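Local atomic coordinates of uricase (Arthrobacter globiformis, PDB entry 2YZC), a protein that catalyses the oxidation of uric acid by molecular oxygen to 5-hydroxyisourate, releasing hydrogen peroxide. Residues A[68-73]-A[94-99]; A[217-220]-A[224-227]; A[232-235]-A[239-242]. All blocks are in the same frame, centred on the assembly; numbering follows the deposited sequence.

Interaction 1: residues A[68-73]-A[94-99]. With 1AL (allantoate ion), chain L.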
ATOM      1  N   ASP A  68      18.887  -9.028  16.543  1.00 19.31           N
ATOM      2  CA  ASP A  68      17.993 -10.004  17.169  1.00 19.24           C
ATOM      3  C   ASP A  68      17.954  -9.766  18.680  1.00 19.94           C
ATOM      4  O   ASP A  68      16.913  -9.914  19.315  1.00 18.37           O
ATOM      5  CB  ASP A  68      18.462 -11.441  16.896  1.00 18.83           C
ATOM      6  CG  ASP A  68      17.486 -12.488  17.430  1.00 21.40           C
ATOM      7  OD1 ASP A  68      16.452 -12.732  16.775  1.00 24.16           O
ATOM      8  OD2 ASP A  68      17.740 -13.059  18.512  1.00 24.86           O
ATOM      9  N   THR A  69      19.102  -9.408  19.252  1.00 19.78           N
ATOM     10  CA  THR A  69      19.190  -9.144  20.682  1.00 20.61           C
ATOM     11  C   THR A  69      18.413  -7.883  21.036  1.00 19.46           C
ATOM     12  O   THR A  69      17.764  -7.812  22.081  1.00 18.65           O
ATOM     13  CB  THR A  69      20.649  -8.965  21.127  1.00 20.90           C
ATOM     14  OG1 THR A  69      21.365 -10.180  20.889  1.00 20.64           O
ATOM     15  CG2 THR A  69      20.717  -8.620  22.610  1.00 21.23           C
ATOM     16  N   GLN A  70      18.490  -6.885  20.163  1.00 18.66           N
ATOM     17  CA  GLN A  70      17.772  -5.642  20.385  1.00 18.82           C
ATOM     18  C   GLN A  70      16.283  -5.947  20.412  1.00 17.86           C
ATOM     19  O   GLN A  70      15.548  -5.420  21.246  1.00 18.78           O
ATOM     20  CB  GLN A  70      18.106  -4.631  19.287  1.00 17.68           C
ATOM     21  CG  GLN A  70      19.558  -4.151  19.358  1.00 18.55           C
ATOM     22  CD  GLN A  70      19.920  -3.154  18.278  1.00 18.90           C
ATOM     23  OE1 GLN A  70      19.221  -2.161  18.073  1.00 20.41           O
ATOM     24  NE2 GLN A  70      21.030  -3.407  17.587  1.00 17.76           N
ATOM     25  N   LYS A  71      15.842  -6.813  19.505  1.00 17.68           N
ATOM     26  CA  LYS A  71      14.436  -7.197  19.455  1.00 17.51           C
ATOM     27  C   LYS A  71      14.018  -7.889  20.752  1.00 16.14           C
ATOM     28  O   LYS A  71      12.961  -7.596  21.306  1.00 16.47           O
ATOM     29  CB  LYS A  71      14.184  -8.141  18.276  1.00 19.50           C
ATOM     30  CG  LYS A  71      12.766  -8.692  18.236  1.00 22.03           C
ATOM     31  CD  LYS A  71      12.657  -9.902  17.320  1.00 24.83           C
ATOM     32  CE  LYS A  71      13.446 -11.086  17.873  1.00 25.43           C
ATOM     33  NZ  LYS A  71      13.260 -12.308  17.042  1.00 29.55           N
ATOM     34  N   ASN A  72      14.841  -8.820  21.229  1.00 17.13           N
ATOM     35  CA  ASN A  72      14.532  -9.533  22.469  1.00 16.91           C
ATOM     36  C   ASN A  72      14.418  -8.572  23.648  1.00 17.50           C
ATOM     37  O   ASN A  72      13.565  -8.741  24.520  1.00 17.14           O
ATOM     38  CB  ASN A  72      15.614 -10.571  22.795  1.00 18.27           C
ATOM     39  CG  ASN A  72      15.625 -11.736  21.829  1.00 18.11           C
ATOM     40  OD1 ASN A  72      14.616 -12.040  21.192  1.00 19.47           O
ATOM     41  ND2 ASN A  72      16.761 -12.413  21.733  1.00 18.86           N
ATOM     42  N   THR A  73      15.287  -7.568  23.672  1.00 16.48           N
ATOM     43  CA  THR A  73      15.295  -6.595  24.757  1.00 18.97           C
ATOM     44  C   THR A  73      13.986  -5.816  24.817  1.00 18.95           C
ATOM     45  O   THR A  73      13.490  -5.512  25.901  1.00 19.14           O
ATOM     46  CB  THR A  73      16.486  -5.631  24.613  1.00 18.62           C
ATOM     47  OG1 THR A  73      17.700  -6.393  24.514  1.00 19.54           O
ATOM     48  CG2 THR A  73      16.578  -4.715  25.820  1.00 19.11           C
ATOM     49  N   LYS A  94      18.491   4.169  27.355  1.00 21.03           N
ATOM     50  CA  LYS A  94      19.453   4.204  28.450  1.00 22.73           C
ATOM     51  C   LYS A  94      20.134   2.850  28.607  1.00 21.23           C
ATOM     52  O   LYS A  94      21.329   2.780  28.892  1.00 22.30           O
ATOM     53  CB  LYS A  94      18.764   4.588  29.758  1.00 23.96           C
ATOM     54  CG  LYS A  94      18.160   5.982  29.759  1.00 28.39           C
ATOM     55  CD  LYS A  94      17.443   6.249  31.076  1.00 33.60           C
ATOM     56  CE  LYS A  94      16.684   7.560  31.045  1.00 34.65           C
ATOM     57  NZ  LYS A  94      15.889   7.762  32.294  1.00 37.87           N
ATOM     58  N   HIS A  95      19.370   1.780  28.416  1.00 20.66           N
ATOM     59  CA  HIS A  95      19.903   0.427  28.538  1.00 20.75           C
ATOM     60  C   HIS A  95      21.071   0.170  27.594  1.00 21.06           C
ATOM     61  O   HIS A  95      22.143  -0.264  28.022  1.00 20.41           O
ATOM     62  CB  HIS A  95      18.818  -0.610  28.243  1.00 20.79           C
ATOM     63  CG  HIS A  95      19.359  -1.986  28.014  1.00 21.79           C
ATOM     64  ND1 HIS A  95      19.901  -2.751  29.026  1.00 23.09           N
ATOM     65  CD2 HIS A  95      19.491  -2.714  26.880  1.00 21.69           C
ATOM     66  CE1 HIS A  95      20.345  -3.890  28.524  1.00 24.20           C
ATOM     67  NE2 HIS A  95      20.109  -3.892  27.225  1.00 24.43           N
ATOM     68  N   PHE A  96      20.858   0.419  26.305  1.00 19.77           N
ATOM     69  CA  PHE A  96      21.907   0.181  25.322  1.00 20.97           C
ATOM     70  C   PHE A  96      23.102   1.114  25.452  1.00 21.25           C
ATOM     71  O   PHE A  96      24.246   0.672  25.355  1.00 24.39           O
ATOM     72  CB  PHE A  96      21.336   0.264  23.905  1.00 19.31           C
ATOM     73  CG  PHE A  96      20.409  -0.865  23.571  1.00 21.11           C
ATOM     74  CD1 PHE A  96      20.885  -2.170  23.498  1.00 20.31           C
ATOM     75  CD2 PHE A  96      19.052  -0.633  23.381  1.00 19.74           C
ATOM     76  CE1 PHE A  96      20.014  -3.234  23.246  1.00 21.23           C
ATOM     77  CE2 PHE A  96      18.174  -1.689  23.126  1.00 22.30           C
ATOM     78  CZ  PHE A  96      18.656  -2.987  23.060  1.00 21.04           C
ATOM     79  N   THR A  97      22.848   2.397  25.675  1.00 22.26           N
ATOM     80  CA  THR A  97      23.941   3.355  25.797  1.00 24.33           C
ATOM     81  C   THR A  97      24.785   3.097  27.046  1.00 27.19           C
ATOM     82  O   THR A  97      26.016   3.155  26.997  1.00 27.52           O
ATOM     83  CB  THR A  97      23.410   4.800  25.822  1.00 24.24           C
ATOM     84  OG1 THR A  97      22.496   4.959  26.910  1.00 28.65           O
ATOM     85  CG2 THR A  97      22.683   5.120  24.520  1.00 22.25           C
ATOM     86  N   GLU A  98      24.125   2.797  28.157  1.00 27.55           N
ATOM     87  CA  GLU A  98      24.824   2.534  29.408  1.00 30.34           C
ATOM     88  C   GLU A  98      25.384   1.114  29.491  1.00 29.64           C
ATOM     89  O   GLU A  98      26.356   0.863  30.199  1.00 28.95           O
ATOM     90  CB  GLU A  98      23.881   2.779  30.588  1.00 33.53           C
ATOM     91  CG  GLU A  98      23.489   4.236  30.784  1.00 38.70           C
ATOM     92  CD  GLU A  98      22.316   4.401  31.735  1.00 44.11           C
ATOM     93  OE1 GLU A  98      22.333   3.777  32.819  1.00 46.13           O
ATOM     94  OE2 GLU A  98      21.379   5.159  31.401  1.00 48.06           O
ATOM     95  N   GLY A  99      24.783   0.188  28.755  1.00 28.97           N
ATOM     96  CA  GLY A  99      25.231  -1.193  28.806  1.00 29.28           C
ATOM     97  C   GLY A  99      26.450  -1.568  27.985  1.00 28.99           C
ATOM     98  O   GLY A  99      27.081  -2.589  28.246  1.00 29.69           O
TER
HETATM   99  C1  1AL L 304      23.832  -8.262  10.453  1.00 45.51           C
HETATM  100  O2  1AL L 304      24.747  -8.484   9.645  1.00 37.64           O
HETATM  101  N3  1AL L 304      23.871  -7.227  11.338  1.00 45.14           N
HETATM  102  N4  1AL L 304      22.772  -9.159  10.370  1.00 46.42           N
HETATM  103  C5  1AL L 304      20.418  -8.080  10.924  1.00 46.93           C
HETATM  104  O6  1AL L 304      20.701  -6.908  10.603  1.00 50.03           O
HETATM  105  O7  1AL L 304      19.295  -8.491  11.252  1.00 49.05           O
HETATM  106  C8  1AL L 304      21.614  -9.016  11.236  1.00 44.87           C
HETATM  107  C9  1AL L 304      21.457  -9.616  13.616  1.00 42.80           C
HETATM  108  O10 1AL L 304      20.639 -10.188  14.372  1.00 37.22           O
HETATM  109  N11 1AL L 304      22.248  -8.579  14.035  1.00 42.21           N
HETATM  110  N12 1AL L 304      21.625  -9.986  12.322  1.00 44.66           N
HETATM  111  O   HOH W   1      20.406  -5.983  25.366  1.00 22.96           O
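Phe96 pushes the far end of its ring between Thr73 and Gln70, and Thr73 approaches from the opposite direction and touches the ring obliquely. The ring atom CZ of Phe96 lies 3.8 Å from CB of Thr73 and 4.0 Å from CG of Gln70, whose chain runs slantwise past the ring, its amide plane turned 59° from it. His95 lies on one face of Phe96, with CD2 3.6 Å above the ring plane over its centre, while CD2 also touches the methyl CG2 of Thr73 at 3.7 Å. With CG2 of Thr73 anti to the backbone N (OG1 chi1 -54°), the methyl faces the imidazole and OG1 is placed to bond Thr69 O at 2.8 Å. That carbonyl also accepts from Thr73 N, the two donors reaching it from opposite faces of its plane. A water lying in the imidazole plane at the ring edge joins the helices, 2.8 Å from His95 NE2 and donating to Thr73 OG1. At the start of helix 67-78, Asp68 N donates to O10 of allantoate, while the amide of Gln70 is held by Ser46 and Val65. Because Thr73 OG1 gives its proton to Thr69 O and accepts from the water, the hydroxyl is satisfied within an otherwise apolar contact, and the water supplies the polar link to His95.

Interaction 2: residues A[217-220]-A[224-227]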
ATOM      1  N   THR A 217      -9.729  28.714  12.247  1.00 24.99           N
ATOM      2  CA  THR A 217      -9.009  29.747  11.510  1.00 24.33           C
ATOM      3  C   THR A 217      -9.653  29.938  10.142  1.00 24.05           C
ATOM      4  O   THR A 217      -9.786  28.980   9.385  1.00 22.59           O
ATOM      5  CB  THR A 217      -7.538  29.356  11.263  1.00 24.08           C
ATOM      6  OG1 THR A 217      -6.872  29.152  12.515  1.00 24.52           O
ATOM      7  CG2 THR A 217      -6.821  30.454  10.480  1.00 24.52           C
ATOM      8  N   HIS A 218     -10.081  31.158   9.832  1.00 23.19           N
ATOM      9  CA  HIS A 218     -10.643  31.417   8.515  1.00 24.64           C
ATOM     10  C   HIS A 218      -9.403  31.472   7.634  1.00 24.82           C
ATOM     11  O   HIS A 218      -8.650  32.447   7.665  1.00 26.87           O
ATOM     12  CB  HIS A 218     -11.368  32.758   8.456  1.00 25.70           C
ATOM     13  CG  HIS A 218     -11.966  33.038   7.115  1.00 28.58           C
ATOM     14  ND1 HIS A 218     -13.060  32.354   6.634  1.00 29.16           N
ATOM     15  CD2 HIS A 218     -11.579  33.875   6.123  1.00 28.43           C
ATOM     16  CE1 HIS A 218     -13.323  32.755   5.402  1.00 31.56           C
ATOM     17  NE2 HIS A 218     -12.438  33.678   5.069  1.00 31.65           N
ATOM     18  N   SER A 219      -9.200  30.421   6.850  1.00 22.81           N
ATOM     19  CA  SER A 219      -8.014  30.283   6.016  1.00 23.24           C
ATOM     20  C   SER A 219      -7.937  31.090   4.728  1.00 22.79           C
ATOM     21  O   SER A 219      -8.802  30.984   3.862  1.00 22.68           O
ATOM     22  CB  SER A 219      -7.809  28.800   5.690  1.00 21.78           C
ATOM     23  OG  SER A 219      -6.585  28.588   5.014  1.00 22.32           O
ATOM     24  N   LEU A 220      -6.882  31.895   4.616  1.00 21.11           N
ATOM     25  CA  LEU A 220      -6.635  32.698   3.424  1.00 20.50           C
ATOM     26  C   LEU A 220      -5.511  32.005   2.662  1.00 20.63           C
ATOM     27  O   LEU A 220      -5.165  32.388   1.548  1.00 20.60           O
ATOM     28  CB  LEU A 220      -6.206  34.119   3.803  1.00 22.24           C
ATOM     29  CG  LEU A 220      -7.230  34.960   4.570  1.00 23.59           C
ATOM     30  CD1 LEU A 220      -6.656  36.352   4.839  1.00 24.96           C
ATOM     31  CD2 LEU A 220      -8.515  35.065   3.759  1.00 24.48           C
ATOM     32  N   GLN A 224      -1.110  29.905   6.250  1.00 19.94           N
ATOM     33  CA  GLN A 224      -1.620  30.654   7.397  1.00 21.99           C
ATOM     34  C   GLN A 224      -2.254  29.708   8.410  1.00 21.62           C
ATOM     35  O   GLN A 224      -2.059  29.842   9.623  1.00 20.63           O
ATOM     36  CB  GLN A 224      -2.661  31.682   6.940  1.00 22.66           C
ATOM     37  CG  GLN A 224      -3.206  32.571   8.054  1.00 26.68           C
ATOM     38  CD  GLN A 224      -4.486  33.295   7.657  1.00 30.24           C
ATOM     39  OE1 GLN A 224      -4.887  34.273   8.292  1.00 32.97           O
ATOM     40  NE2 GLN A 224      -5.139  32.807   6.609  1.00 29.74           N
ATOM     41  N   THR A 225      -3.032  28.758   7.905  1.00 20.78           N
ATOM     42  CA  THR A 225      -3.684  27.779   8.761  1.00 19.74           C
ATOM     43  C   THR A 225      -2.614  26.991   9.517  1.00 19.09           C
ATOM     44  O   THR A 225      -2.760  26.709  10.702  1.00 19.14           O
ATOM     45  CB  THR A 225      -4.552  26.810   7.925  1.00 19.37           C
ATOM     46  OG1 THR A 225      -5.671  27.529   7.387  1.00 20.67           O
ATOM     47  CG2 THR A 225      -5.054  25.637   8.784  1.00 18.79           C
ATOM     48  N   MET A 226      -1.533  26.650   8.827  1.00 18.82           N
ATOM     49  CA  MET A 226      -0.454  25.894   9.447  1.00 18.08           C
ATOM     50  C   MET A 226       0.277  26.726  10.502  1.00 19.21           C
ATOM     51  O   MET A 226       0.645  26.217  11.561  1.00 20.29           O
ATOM     52  CB  MET A 226       0.535  25.414   8.383  1.00 19.32           C
ATOM     53  CG  MET A 226       1.718  24.638   8.946  1.00 21.34           C
ATOM     54  SD  MET A 226       2.775  23.974   7.646  1.00 23.32           S
ATOM     55  CE  MET A 226       3.303  25.519   6.857  1.00 21.57           C
ATOM     56  N   TYR A 227       0.484  28.006  10.215  1.00 18.71           N
ATOM     57  CA  TYR A 227       1.168  28.875  11.161  1.00 19.19           C
ATOM     58  C   TYR A 227       0.344  28.982  12.445  1.00 19.48           C
ATOM     59  O   TYR A 227       0.888  28.875  13.538  1.00 21.18           O
ATOM     60  CB  TYR A 227       1.384  30.261  10.546  1.00 21.00           C
ATOM     61  CG  TYR A 227       2.057  31.242  11.474  1.00 25.86           C
ATOM     62  CD1 TYR A 227       3.432  31.205  11.684  1.00 28.63           C
ATOM     63  CD2 TYR A 227       1.309  32.189  12.168  1.00 28.04           C
ATOM     64  CE1 TYR A 227       4.047  32.093  12.568  1.00 32.70           C
ATOM     65  CE2 TYR A 227       1.910  33.076  13.049  1.00 31.29           C
ATOM     66  CZ  TYR A 227       3.276  33.022  13.247  1.00 31.64           C
ATOM     67  OH  TYR A 227       3.859  33.893  14.136  1.00 39.16           O
TER
HETATM   68  O   HOH W   2      -8.065  26.986   8.665  1.00 17.79           O
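Thr217, the first residue to leave helical geometry after helix 199-216, turns its side chain toward Thr225, though its methyl CG2 stays 4.4 Å from Thr225 OG1. The closer link is through water: Thr217 O accepts from a water at 2.7 Å, and that water accepts in turn from Thr225 OG1 at 2.8 Å. His218 points away, and its imidazole NE2 is hydrogen-bonded to Glu162. At Ser219 the hydroxyl reaches across, OG lying 2.8 Å from Thr225 OG1. Ala221 O is a second, weaker acceptor for the same serine hydroxyl, so the proton may be shared between them. OG anti to the backbone N (chi1 -173°) swings the serine hydroxyl over to the threonine. This is the short connection between two consecutive helices, 199-216 and 222-236, folded back upon the first turn of the second; allantoate lies about 6 Å from the Ser219 side chain, and Ala221 of this connection and Leu222 and Gln223 at the start of the second helix belong to the ligand pocket. Leu220 follows, its chain slanting across that of Gln224, which runs extended beyond CG from the helix out to the loop, while Leu220 O accepts a hydrogen bond from Asn61 of a neighbouring subunit.

Interaction 3: residues A[232-235]-A[239-242]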
ATOM      1  N   ALA A 232      -0.359  28.038  18.252  1.00 21.48           N
ATOM      2  CA  ALA A 232      -1.198  27.622  19.372  1.00 21.96           C
ATOM      3  C   ALA A 232      -0.473  26.605  20.253  1.00 22.20           C
ATOM      4  O   ALA A 232      -0.591  26.634  21.477  1.00 21.21           O
ATOM      5  CB  ALA A 232      -2.505  27.023  18.850  1.00 21.79           C
ATOM      6  N   VAL A 233       0.273  25.702  19.625  1.00 21.07           N
ATOM      7  CA  VAL A 233       1.004  24.683  20.367  1.00 21.23           C
ATOM      8  C   VAL A 233       2.144  25.287  21.193  1.00 22.82           C
ATOM      9  O   VAL A 233       2.236  25.055  22.407  1.00 23.66           O
ATOM     10  CB  VAL A 233       1.562  23.607  19.406  1.00 20.47           C
ATOM     11  CG1 VAL A 233       2.533  22.691  20.134  1.00 19.48           C
ATOM     12  CG2 VAL A 233       0.408  22.789  18.833  1.00 17.63           C
ATOM     13  N   ILE A 234       3.000  26.067  20.544  1.00 21.59           N
ATOM     14  CA  ILE A 234       4.129  26.681  21.237  1.00 23.94           C
ATOM     15  C   ILE A 234       3.683  27.623  22.352  1.00 25.15           C
ATOM     16  O   ILE A 234       4.292  27.658  23.424  1.00 25.98           O
ATOM     17  CB  ILE A 234       5.030  27.476  20.267  1.00 24.05           C
ATOM     18  CG1 ILE A 234       5.498  26.579  19.117  1.00 23.89           C
ATOM     19  CG2 ILE A 234       6.241  28.030  21.025  1.00 26.18           C
ATOM     20  CD1 ILE A 234       6.311  25.381  19.551  1.00 25.87           C
ATOM     21  N   GLU A 235       2.626  28.387  22.104  1.00 25.86           N
ATOM     22  CA  GLU A 235       2.130  29.325  23.107  1.00 28.17           C
ATOM     23  C   GLU A 235       1.524  28.624  24.315  1.00 28.33           C
ATOM     24  O   GLU A 235       1.532  29.160  25.425  1.00 28.88           O
ATOM     25  CB  GLU A 235       1.089  30.262  22.489  1.00 30.23           C
ATOM     26  CG  GLU A 235       1.677  31.308  21.558  1.00 33.36           C
ATOM     27  CD  GLU A 235       0.620  32.217  20.967  1.00 36.47           C
ATOM     28  OE1 GLU A 235       0.990  33.218  20.318  1.00 39.07           O
ATOM     29  OE2 GLU A 235      -0.581  31.929  21.148  1.00 38.39           O
ATOM     30  N   GLU A 239       7.137  23.298  27.433  1.00 23.62           N
ATOM     31  CA  GLU A 239       8.061  22.194  27.216  1.00 24.93           C
ATOM     32  C   GLU A 239       8.356  21.908  25.747  1.00 22.73           C
ATOM     33  O   GLU A 239       9.191  21.059  25.439  1.00 23.65           O
ATOM     34  CB  GLU A 239       7.552  20.914  27.892  1.00 27.64           C
ATOM     35  CG  GLU A 239       6.068  20.645  27.718  1.00 35.88           C
ATOM     36  CD  GLU A 239       5.223  21.482  28.659  1.00 39.62           C
ATOM     37  OE1 GLU A 239       5.413  21.357  29.890  1.00 44.18           O
ATOM     38  OE2 GLU A 239       4.376  22.262  28.172  1.00 40.90           O
ATOM     39  N   ILE A 240       7.674  22.605  24.845  1.00 19.81           N
ATOM     40  CA  ILE A 240       7.903  22.400  23.419  1.00 18.93           C
ATOM     41  C   ILE A 240       8.722  23.543  22.822  1.00 18.43           C
ATOM     42  O   ILE A 240       8.369  24.711  22.962  1.00 20.41           O
ATOM     43  CB  ILE A 240       6.561  22.271  22.650  1.00 18.68           C
ATOM     44  CG1 ILE A 240       5.795  21.037  23.149  1.00 16.67           C
ATOM     45  CG2 ILE A 240       6.832  22.175  21.151  1.00 17.12           C
ATOM     46  CD1 ILE A 240       4.429  20.819  22.474  1.00 15.11           C
ATOM     47  N   ASP A 241       9.824  23.206  22.158  1.00 20.43           N
ATOM     48  CA  ASP A 241      10.671  24.226  21.541  1.00 21.57           C
ATOM     49  C   ASP A 241      10.323  24.509  20.091  1.00 20.89           C
ATOM     50  O   ASP A 241      10.575  25.605  19.584  1.00 20.27           O
ATOM     51  CB  ASP A 241      12.141  23.823  21.625  1.00 25.00           C
ATOM     52  CG  ASP A 241      12.857  24.482  22.784  1.00 28.04           C
ATOM     53  OD1 ASP A 241      12.192  25.199  23.562  1.00 30.50           O
ATOM     54  OD2 ASP A 241      14.081  24.278  22.913  1.00 30.09           O
ATOM     55  N   GLU A 242       9.752  23.521  19.414  1.00 18.37           N
ATOM     56  CA  GLU A 242       9.399  23.700  18.020  1.00 18.29           C
ATOM     57  C   GLU A 242       8.474  22.603  17.533  1.00 18.03           C
ATOM     58  O   GLU A 242       8.443  21.503  18.078  1.00 16.23           O
ATOM     59  CB  GLU A 242      10.660  23.705  17.155  1.00 19.47           C
ATOM     60  CG  GLU A 242      11.559  22.497  17.396  1.00 24.32           C
ATOM     61  CD  GLU A 242      12.756  22.465  16.471  1.00 25.66           C
ATOM     62  OE1 GLU A 242      13.721  21.728  16.772  1.00 24.47           O
ATOM     63  OE2 GLU A 242      12.725  23.170  15.438  1.00 28.29           O
TER
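Where helix 222-236 nears its end, the chain turns back into strand 240-254 and brings the CA atoms of Ile234 and Ile240 to 6.1 Å, with no hydrogen bond between 232-235 and 239-242. Three aliphatic side chains fill the interval. Ile240 points toward the helix and divides its two branches between successive helical residues: its CD1 meets CG1 of Val233 at 3.5 Å, and its CG2 meets CD1 of Ile234 at 3.6 Å. In both pairs the chains slant across one another, so that methyl groups meet and no long flanks are laid together. Each branch of Ile240 has its own direction, CG1 lying beside the backbone N (chi1 -63°) and CG2 anti to it, which lets one residue serve both neighbours. The side chain of Ile234 does not leave its backbone in the direction of the strand, but a second torsion of -61° bends CD1 round to it. That methyl, CD1 of Ile234, also rests against the backbone further along, 3.8 Å from CA of Glu242 and 4.1 Å from C of Asp241. The side chains of Asp241 and Glu242 turn away from the helix, and Glu242 OE1 is held by Trp295 and Arg191. Arg285 ties the two segments by polar means, its NH2 bonding both Ile234 O and Ile240 O. Beyond them, Val206 of helix 199-216 packs on both Val233 and Ile240, and Trp190 and Tyr192 of strand 182-192 also touch Ile240. This is a helix-turn-strand connection in which a helix lies against the antiparallel sheet it rejoins, as in the tunnelling-fold (T-fold) domains of the uricase family.

How the interactions relate
The three contacts follow one another along the chain, interaction 1 closing well before interaction 2 opens and interaction 3 coming last. Interactions 2 and 3 share helix 222-236: one lies at its start and the other near its end, their centres about 17 Å apart and nearest atoms about 5 Å apart. Both lie in the later part of the chain, interaction 1 in the earlier part, its centre about 44 Å from that of interaction 2, across the chain's centre, and about 32 Å from that of interaction 3. In the tetramer, a bound allantoate meets Asp68 of one subunit and Leu222, Arg180 and His251 of another. Interaction 1 includes Asp68 and interaction 2 adjoins Leu222, so both lie beside residues that different subunits bring to one ligand site.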